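Protein interacting with Hsp90 1 (PDB 4CHH) works in pre-rRNA processing as a component of the R2TP complex, interacts with Hsp90, and is required for the association of NOP58 with snoRNA. Local coordinates at residues I94-Y99 with W113-N118. Sequence-based numbering, arbitrary orientation.
Sequences IITSCY and WDCCIN
With chi1 at 72° in Ser97 and 65° in Tyr99, OG of the one and CG of the other sit between backbone N and carbonyl carbon; Ser97 OG turns to strand 109-118, the antiparallel hairpin partner in the mixed sheet of the PIH1 N-terminal domain, while the Tyr99 ring leads away, leaving its CB against Trp113. Ile95 and Cys116 form a hydrogen-bonded pair, Ile95 N giving to Cys116 O at 2.9 Å and Cys116 N to Ile95 O at 2.8 Å. Two residues on, Ser97 N still reaches Asp114 O, but the return bond is replaced: Asp114 N donates to Ser97 OG at 2.9 Å, and the same hydroxyl donates in turn to Cys98 O. A side chain thus stands in for a carbonyl where the regular ladder breaks. Beyond the break, Tyr99 CB lies over one face of the Trp113 indole, 3.4 Å from CE2, while the phenol turns its edge to that face in an offset edge-to-face pair, planes at 62°. Trp113 NE1 donates a hydrogen bond to OD2 of Asp147 in helix 129-147. An alanine in place of Trp113 would remove both the surface under Tyr99 CB and the NE1 donor, and would probably loosen that end of the hairpin and its tie to the helix. Trp113 CD1, at the indole's edge, lies 3.4 Å from Ser97 O.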
loop_
_atom_site.group_PDB
_atom_site.type_symbol
_atom_site.label_atom_id
_atom_site.label_comp_id
_atom_site.label_asym_id
_atom_site.label_seq_id
_atom_site.Cartn_x
_atom_site.Cartn_y
_atom_site.Cartn_z
ATOM N N ILE A 94 -6.433 3.318 -1.171
ATOM C CA ILE A 94 -5.569 2.144 -1.010
ATOM C C ILE A 94 -6.377 0.998 -0.397
ATOM O O ILE A 94 -7.029 1.198 0.619
ATOM C CB ILE A 94 -4.290 2.442 -0.150
ATOM C CG1 ILE A 94 -3.514 3.683 -0.687
ATOM C CG2 ILE A 94 -3.362 1.185 -0.085
ATOM C CD1 ILE A 94 -2.618 4.324 0.254
ATOM N N ILE A 95 -6.271 -0.197 -0.982
ATOM C CA ILE A 95 -6.814 -1.414 -0.421
ATOM C C ILE A 95 -5.588 -2.234 0.030
ATOM O O ILE A 95 -4.726 -2.583 -0.779
ATOM C CB ILE A 95 -7.786 -2.169 -1.373
ATOM C CG1 ILE A 95 -9.034 -1.279 -1.689
ATOM C CG2 ILE A 95 -8.240 -3.495 -0.689
ATOM C CD1 ILE A 95 -9.863 -1.702 -2.875
ATOM N N THR A 96 -5.498 -2.489 1.339
ATOM C CA THR A 96 -4.353 -3.157 1.964
ATOM C C THR A 96 -4.730 -4.548 2.391
ATOM O O THR A 96 -5.782 -4.759 2.997
ATOM C CB THR A 96 -3.844 -2.326 3.162
ATOM O OG1 THR A 96 -3.632 -0.994 2.714
ATOM C CG2 THR A 96 -2.556 -2.864 3.756
ATOM N N SER A 97 -3.845 -5.491 2.110
ATOM C CA SER A 97 -4.053 -6.879 2.483
ATOM C C SER A 97 -3.769 -7.094 3.961
ATOM O O SER A 97 -3.156 -6.250 4.614
ATOM C CB SER A 97 -3.129 -7.761 1.645
ATOM O OG SER A 97 -1.773 -7.625 2.048
ATOM N N CYS A 98 -4.113 -8.282 4.470
ATOM C CA CYS A 98 -3.664 -8.680 5.790
ATOM C C CYS A 98 -2.136 -8.940 5.632
ATOM O O CYS A 98 -1.685 -9.175 4.503
ATOM C CB CYS A 98 -4.421 -9.918 6.266
ATOM S SG CYS A 98 -3.898 -11.448 5.450
ATOM N N TYR A 99 -1.344 -8.818 6.704
ATOM C CA TYR A 99 0.087 -9.049 6.559
ATOM C C TYR A 99 0.348 -10.539 6.393
ATOM O O TYR A 99 -0.468 -11.379 6.778
ATOM C CB TYR A 99 0.928 -8.456 7.724
ATOM C CG TYR A 99 0.672 -9.092 9.074
ATOM C CD1 TYR A 99 1.295 -10.287 9.436
ATOM C CD2 TYR A 99 -0.193 -8.501 9.992
ATOM C CE1 TYR A 99 1.009 -10.912 10.646
ATOM C CE2 TYR A 99 -0.466 -9.104 11.219
ATOM C CZ TYR A 99 0.155 -10.298 11.550
ATOM O OH TYR A 99 -0.094 -10.891 12.763
ATOM N N TRP A 113 3.042 -6.708 3.500
ATOM C CA TRP A 113 1.697 -6.210 3.201
ATOM C C TRP A 113 1.613 -5.847 1.748
ATOM O O TRP A 113 2.606 -5.390 1.174
ATOM C CB TRP A 113 1.373 -4.930 4.004
ATOM C CG TRP A 113 0.984 -5.090 5.432
ATOM C CD1 TRP A 113 -0.286 -5.089 5.926
ATOM C CD2 TRP A 113 1.862 -5.025 6.578
ATOM N NE1 TRP A 113 -0.258 -5.081 7.305
ATOM C CE2 TRP A 113 1.043 -5.033 7.734
ATOM C CE3 TRP A 113 3.260 -4.974 6.740
ATOM C CZ2 TRP A 113 1.571 -5.014 9.034
ATOM C CZ3 TRP A 113 3.788 -4.940 8.031
ATOM C CH2 TRP A 113 2.951 -4.946 9.161
ATOM N N ASP A 114 0.427 -5.965 1.158
ATOM C CA ASP A 114 0.225 -5.481 -0.214
ATOM C C ASP A 114 -0.649 -4.239 -0.110
ATOM O O ASP A 114 -1.619 -4.258 0.643
ATOM C CB ASP A 114 -0.423 -6.524 -1.149
ATOM C CG ASP A 114 0.280 -7.874 -1.209
ATOM O OD1 ASP A 114 1.527 -7.899 -1.205
ATOM O OD2 ASP A 114 -0.423 -8.907 -1.246
ATOM N N CYS A 115 -0.297 -3.175 -0.812
ATOM C CA CYS A 115 -1.079 -1.922 -0.842
ATOM C C CYS A 115 -1.449 -1.671 -2.296
ATOM O O CYS A 115 -0.587 -1.279 -3.079
ATOM C CB CYS A 115 -0.272 -0.755 -0.255
ATOM S SG CYS A 115 -0.161 -0.760 1.548
ATOM N N CYS A 116 -2.716 -1.925 -2.658
ATOM C CA CYS A 116 -3.212 -1.854 -4.019
ATOM C C CYS A 116 -3.945 -0.554 -4.292
ATOM O O CYS A 116 -4.876 -0.183 -3.580
ATOM C CB CYS A 116 -4.104 -3.066 -4.310
ATOM S SG CYS A 116 -4.394 -3.372 -6.064
ATOM N N ILE A 117 -3.527 0.127 -5.351
ATOM C CA ILE A 117 -4.125 1.399 -5.752
ATOM C C ILE A 117 -4.696 1.246 -7.153
ATOM O O ILE A 117 -4.436 0.236 -7.819
ATOM C CB ILE A 117 -3.095 2.574 -5.661
ATOM C CG1 ILE A 117 -1.899 2.370 -6.667
ATOM C CG2 ILE A 117 -2.643 2.788 -4.207
ATOM C CD1 ILE A 117 -0.876 3.513 -6.779
ATOM N N ASN A 118 -5.458 2.245 -7.609
ATOM C CA ASN A 118 -5.982 2.220 -8.961
ATOM C C ASN A 118 -4.817 2.316 -9.932
ATOM O O ASN A 118 -3.870 3.052 -9.681
ATOM C CB ASN A 118 -6.970 3.355 -9.181
ATOM C CG ASN A 118 -7.573 3.360 -10.551
ATOM O OD1 ASN A 118 -7.060 4.018 -11.464
ATOM N ND2 ASN A 118 -8.636 2.571 -10.739
#